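Local coordinates for signal recognition 54 kDa protein (Pyrococcus furiosus, PDB 3DM5) that belongs to the SRP54 family of the signal recognition particle and, through a P-loop-type GTPase domain, holds guanosine-5'-diphosphate in this structure, at residues 100-105 with 184-189; 214-219 with 239-244. All blocks are in the same frame, centred on the assembly; numbering follows the deposited sequence.

Overall arrangement
Four neighbouring parallel strands of one mixed sheet carry both contacts, in the order 184-189, 100-105, 214-219, 239-244. Interaction 1 and interaction 2 share no segment, yet their centres lie about 11 Å apart because strands 101-106 and 215-221 run side by side, with Leu104 N and Leu104 O each probably hydrogen-bonded to the second of these. Both are largely buried, with partly exposed residues among them. Their chemistry differs with place. Between 100-105 and 184-189, aliphatic side chains fill both faces and an aspartate turns up at the nucleotide end; between 214-219 and 239-244, a carboxylate and a hydroxyl pair inside the sheet's packing, and a turn leads into the second strand.

Interaction 1: 100-105 with 184-189; sequences PTILLM and DIIIVD
Met105 meets Ile187 because its first torsion (chi1 -41°) sets CG beside its own backbone N, where it leans across to Ile187 CG2 at 3.6 Å. On the opposite face of the sheet, the fully extended second torsion of Ile186 (chi2 175°) carries CD1 to the start of the other strand, 3.9 Å from Pro100 CB. Ile186 also lies alongside Ile102, pointing the same way, while the CG2 methyls of Ile102 and Val188 meet at 3.9 Å, the two side chains crossing at a slant. Leu104 CD1 extends this layer, reaching Val188 CB at 4.1 Å.

Between the two layers of side chains the backbones form a parallel ladder in register. Leu103 turns both its N and its O to strand 185-189: the N donates to Ile186 O (2.9 Å) and the O accepts from Val188 N (2.8 Å). Met105 N then bonds to Val188 O. Helix 113-125 packs over the face bearing Met105, Ile185 and Ile187. At the strand end, the side chain of Asp189 lies about 6 Å from a bound guanosine-5'-diphosphate and forms a long, weak ion pair with Lys113. Paired central strands whose C-terminal ends face the nucleotide are characteristic of the P-loop NTPase fold, and the hydrophobic run closing on Asp189 is consistent with a Walker B strand.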
loop_
_atom_site.group_PDB
_atom_site.type_symbol
_atom_site.label_atom_id
_atom_site.label_comp_id
_atom_site.label_asym_id
_atom_site.label_seq_id
_atom_site.Cartn_x
_atom_site.Cartn_y
_atom_site.Cartn_z
ATOM N N PRO A 100 -38.375 13.945 31.413
ATOM C CA PRO A 100 -37.869 13.040 30.377
ATOM C C PRO A 100 -37.324 13.862 29.213
ATOM O O PRO A 100 -38.104 14.508 28.497
ATOM C CB PRO A 100 -39.118 12.245 29.950
ATOM C CG PRO A 100 -40.063 12.394 31.013
ATOM C CD PRO A 100 -39.815 13.748 31.629
ATOM N N THR A 101 -36.000 13.918 29.073
ATOM C CA THR A 101 -35.428 14.556 27.894
ATOM C C THR A 101 -35.537 13.534 26.775
ATOM O O THR A 101 -35.003 12.412 26.887
ATOM C CB THR A 101 -33.984 14.993 28.095
ATOM O OG1 THR A 101 -33.917 15.945 29.159
ATOM C CG2 THR A 101 -33.440 15.642 26.819
ATOM N N ILE A 102 -36.271 13.901 25.721
ATOM C CA ILE A 102 -36.572 12.976 24.629
ATOM C C ILE A 102 -35.712 13.214 23.390
ATOM O O ILE A 102 -35.621 14.343 22.866
ATOM C CB ILE A 102 -38.055 12.993 24.260
ATOM C CG1 ILE A 102 -38.900 12.513 25.446
ATOM C CG2 ILE A 102 -38.307 12.129 23.050
ATOM C CD1 ILE A 102 -40.384 12.798 25.263
ATOM N N LEU A 103 -35.059 12.136 22.948
ATOM C CA LEU A 103 -34.160 12.195 21.796
ATOM C C LEU A 103 -34.750 11.335 20.703
ATOM O O LEU A 103 -35.017 10.137 20.907
ATOM C CB LEU A 103 -32.755 11.718 22.174
ATOM C CG LEU A 103 -32.127 12.412 23.391
ATOM C CD1 LEU A 103 -30.755 11.833 23.697
ATOM C CD2 LEU A 103 -32.068 13.918 23.194
ATOM N N LEU A 104 -34.979 11.945 19.549
ATOM C CA LEU A 104 -35.614 11.238 18.452
ATOM C C LEU A 104 -34.561 10.911 17.400
ATOM O O LEU A 104 -33.907 11.813 16.871
ATOM C CB LEU A 104 -36.773 12.071 17.871
ATOM C CG LEU A 104 -37.406 11.621 16.551
ATOM C CD1 LEU A 104 -38.201 10.346 16.758
ATOM C CD2 LEU A 104 -38.290 12.729 16.002
ATOM N N MET A 105 -34.384 9.619 17.117
ATOM C CA MET A 105 -33.319 9.165 16.211
ATOM C C MET A 105 -33.849 8.763 14.842
ATOM O O MET A 105 -34.754 7.945 14.735
ATOM C CB MET A 105 -32.566 7.992 16.820
ATOM C CG MET A 105 -32.317 8.169 18.299
ATOM S SD MET A 105 -31.045 9.383 18.616
ATOM C CE MET A 105 -29.599 8.436 18.109
ATOM N N ASP A 184 -35.239 9.363 33.176
ATOM C CA ASP A 184 -34.668 10.674 32.910
ATOM C C ASP A 184 -34.560 10.900 31.401
ATOM O O ASP A 184 -34.816 11.991 30.903
ATOM C CB ASP A 184 -33.262 10.756 33.504
ATOM C CG ASP A 184 -33.245 10.619 35.017
ATOM O OD1 ASP A 184 -32.466 9.774 35.533
ATOM O OD2 ASP A 184 -33.988 11.370 35.686
ATOM N N ILE A 185 -34.153 9.867 30.675
ATOM C CA ILE A 185 -33.881 10.022 29.250
ATOM C C ILE A 185 -34.618 8.968 28.442
ATOM O O ILE A 185 -34.583 7.784 28.772
ATOM C CB ILE A 185 -32.346 10.015 28.929
ATOM C CG1 ILE A 185 -31.659 11.180 29.651
ATOM C CG2 ILE A 185 -32.095 10.116 27.421
ATOM C CD1 ILE A 185 -30.193 11.297 29.417
ATOM N N ILE A 186 -35.313 9.415 27.402
ATOM C CA ILE A 186 -35.947 8.496 26.475
ATOM C C ILE A 186 -35.359 8.662 25.070
ATOM O O ILE A 186 -35.344 9.776 24.526
ATOM C CB ILE A 186 -37.461 8.712 26.391
ATOM C CG1 ILE A 186 -38.077 8.740 27.786
ATOM C CG2 ILE A 186 -38.099 7.616 25.560
ATOM C CD1 ILE A 186 -39.563 9.069 27.782
ATOM N N ILE A 187 -34.878 7.553 24.500
ATOM C CA ILE A 187 -34.356 7.548 23.142
ATOM C C ILE A 187 -35.306 6.789 22.244
ATOM O O ILE A 187 -35.623 5.638 22.512
ATOM C CB ILE A 187 -32.977 6.903 23.069
ATOM C CG1 ILE A 187 -31.985 7.766 23.835
ATOM C CG2 ILE A 187 -32.551 6.785 21.617
ATOM C CD1 ILE A 187 -30.982 7.005 24.591
ATOM N N VAL A 188 -35.763 7.459 21.191
ATOM C CA VAL A 188 -36.771 6.919 20.290
ATOM C C VAL A 188 -36.166 6.582 18.934
ATOM O O VAL A 188 -35.625 7.449 18.241
ATOM C CB VAL A 188 -37.936 7.909 20.063
ATOM C CG1 VAL A 188 -39.099 7.183 19.420
ATOM C CG2 VAL A 188 -38.344 8.573 21.381
ATOM N N ASP A 189 -36.269 5.308 18.585
ATOM C CA ASP A 189 -35.676 4.720 17.403
ATOM C C ASP A 189 -36.771 4.588 16.357
ATOM O O ASP A 189 -37.607 3.691 16.440
ATOM C CB ASP A 189 -35.116 3.325 17.762
ATOM C CG ASP A 189 -34.580 2.565 16.553
ATOM O OD1 ASP A 189 -33.941 3.196 15.691
ATOM O OD2 ASP A 189 -34.791 1.344 16.464
#

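Interaction 2: 214-219 with 239-244; sequences HEVILV and TPIGSI
His214 begins the contact through its backbone, its carbonyl O lying 3.8 Å from Ile241 CD1. Next comes Glu215: its CG, anti to the backbone N (chi1 -163°), passes Ile241 O at 3.6 Å. Beyond CG the extended chain brings OE2 within 2.8 Å of Ser243 OG, which donates its proton to the anti lone pair, the one turned away from the other carboxylate oxygen. The same OE2 forms a salt bridge with Lys270 on the next strand, 269-273.

Val216 takes up the parallel ladder: its N donates almost straight to Ile241 O (2.9 Å, 175° at the hydrogen), and its O accepts from Ser243 N. Its CG2 meets CD1 of the same Ile241 at 4.2 Å, a residue that sits in an ST turn, its N donating to Thr239 OG1, which leads into strand 242-247. Ile217 turns to the face of Ser243, with CG1 placed 3.3 Å from Ser243 OG. Leu218 N bonds to Ser243 O, and on the other face Leu218 CB packs 4.0 Å from Ile244 CD1, where Phe235 of helix 228-237 touches both residues, as well as Val216, within this beta-alpha-beta unit.

Such chemistry implies that the buried Glu215 carboxylate is held at OE2 by the Ser243 hydroxyl and by the charge of Lys270, which would probably favour its ionised form.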
loop_
_atom_site.group_PDB
_atom_site.type_symbol
_atom_site.label_atom_id
_atom_site.label_comp_id
_atom_site.label_asym_id
_atom_site.label_seq_id
_atom_site.Cartn_x
_atom_site.Cartn_y
_atom_site.Cartn_z
ATOM N N HIS A 214 -37.004 16.720 22.679
ATOM C CA HIS A 214 -36.017 17.758 22.933
ATOM C C HIS A 214 -35.060 17.937 21.751
ATOM O O HIS A 214 -34.572 19.031 21.507
ATOM C CB HIS A 214 -35.201 17.475 24.198
ATOM C CG HIS A 214 -34.020 18.382 24.344
ATOM N ND1 HIS A 214 -32.720 17.930 24.294
ATOM C CD2 HIS A 214 -33.942 19.728 24.492
ATOM C CE1 HIS A 214 -31.889 18.951 24.425
ATOM N NE2 HIS A 214 -32.610 20.053 24.548
ATOM N N GLU A 215 -34.794 16.856 21.026
ATOM C CA GLU A 215 -33.807 16.894 19.960
ATOM C C GLU A 215 -34.056 15.820 18.910
ATOM O O GLU A 215 -34.526 14.727 19.219
ATOM C CB GLU A 215 -32.398 16.754 20.542
ATOM C CG GLU A 215 -31.310 17.169 19.607
ATOM C CD GLU A 215 -30.046 17.612 20.334
ATOM O OE1 GLU A 215 -30.153 18.191 21.442
ATOM O OE2 GLU A 215 -28.944 17.391 19.791
ATOM N N VAL A 216 -33.744 16.140 17.661
ATOM C CA VAL A 216 -33.851 15.150 16.612
ATOM C C VAL A 216 -32.446 14.867 16.095
ATOM O O VAL A 216 -31.720 15.787 15.742
ATOM C CB VAL A 216 -34.790 15.612 15.501
ATOM C CG1 VAL A 216 -34.782 14.640 14.347
ATOM C CG2 VAL A 216 -36.186 15.749 16.056
ATOM N N ILE A 217 -32.051 13.595 16.103
ATOM C CA ILE A 217 -30.673 13.219 15.786
ATOM C C ILE A 217 -30.647 12.316 14.578
ATOM O O ILE A 217 -31.201 11.215 14.598
ATOM C CB ILE A 217 -29.991 12.478 16.936
ATOM C CG1 ILE A 217 -29.915 13.347 18.181
ATOM C CG2 ILE A 217 -28.597 12.092 16.545
ATOM C CD1 ILE A 217 -29.363 12.608 19.387
ATOM N N LEU A 218 -30.025 12.812 13.513
ATOM C CA LEU A 218 -29.854 12.062 12.278
ATOM C C LEU A 218 -28.527 11.301 12.346
ATOM O O LEU A 218 -27.480 11.866 12.679
ATOM C CB LEU A 218 -29.867 13.003 11.074
ATOM C CG LEU A 218 -29.518 12.284 9.764
ATOM C CD1 LEU A 218 -30.519 11.142 9.516
ATOM C CD2 LEU A 218 -29.427 13.250 8.583
ATOM N N VAL A 219 -28.595 10.010 12.060
ATOM C CA VAL A 219 -27.439 9.123 12.111
ATOM C C VAL A 219 -26.935 8.897 10.690
ATOM O O VAL A 219 -27.636 8.353 9.859
ATOM C CB VAL A 219 -27.825 7.798 12.783
ATOM C CG1 VAL A 219 -26.683 6.808 12.709
ATOM C CG2 VAL A 219 -28.222 8.057 14.227
ATOM N N THR A 239 -35.949 20.636 10.340
ATOM C CA THR A 239 -36.044 20.628 11.787
ATOM C C THR A 239 -35.175 21.699 12.413
ATOM O O THR A 239 -34.000 21.828 12.101
ATOM C CB THR A 239 -35.658 19.277 12.394
ATOM O OG1 THR A 239 -35.575 19.420 13.815
ATOM C CG2 THR A 239 -34.308 18.811 11.866
ATOM N N PRO A 240 -35.769 22.494 13.288
ATOM C CA PRO A 240 -35.036 23.557 13.971
ATOM C C PRO A 240 -34.257 22.988 15.144
ATOM O O PRO A 240 -33.473 23.718 15.752
ATOM C CB PRO A 240 -36.156 24.464 14.480
ATOM C CG PRO A 240 -37.302 23.466 14.730
ATOM C CD PRO A 240 -37.223 22.598 13.508
ATOM N N ILE A 241 -34.460 21.711 15.461
ATOM C CA ILE A 241 -33.750 21.107 16.594
ATOM C C ILE A 241 -32.926 19.860 16.220
ATOM O O ILE A 241 -32.961 18.833 16.937
ATOM C CB ILE A 241 -34.719 20.750 17.767
ATOM C CG1 ILE A 241 -35.973 20.044 17.252
ATOM C CG2 ILE A 241 -35.119 21.980 18.541
ATOM C CD1 ILE A 241 -36.681 19.250 18.344
ATOM N N GLY A 242 -32.186 19.945 15.115
ATOM C CA GLY A 242 -31.481 18.786 14.605
ATOM C C GLY A 242 -30.012 18.742 14.979
ATOM O O GLY A 242 -29.349 19.773 15.057
ATOM N N SER A 243 -29.510 17.540 15.234
ATOM C CA SER A 243 -28.065 17.298 15.341
ATOM C C SER A 243 -27.709 16.003 14.640
ATOM O O SER A 243 -28.582 15.296 14.133
ATOM C CB SER A 243 -27.618 17.211 16.799
ATOM O OG SER A 243 -28.205 16.085 17.439
ATOM N N ILE A 244 -26.428 15.661 14.647
ATOM C CA ILE A 244 -25.950 14.554 13.826
ATOM C C ILE A 244 -25.026 13.651 14.617
ATOM O O ILE A 244 -24.184 14.130 15.388
ATOM C CB ILE A 244 -25.138 15.109 12.610
ATOM C CG1 ILE A 244 -25.875 16.270 11.937
ATOM C CG2 ILE A 244 -24.788 14.005 11.612
ATOM C CD1 ILE A 244 -26.983 15.820 11.059
#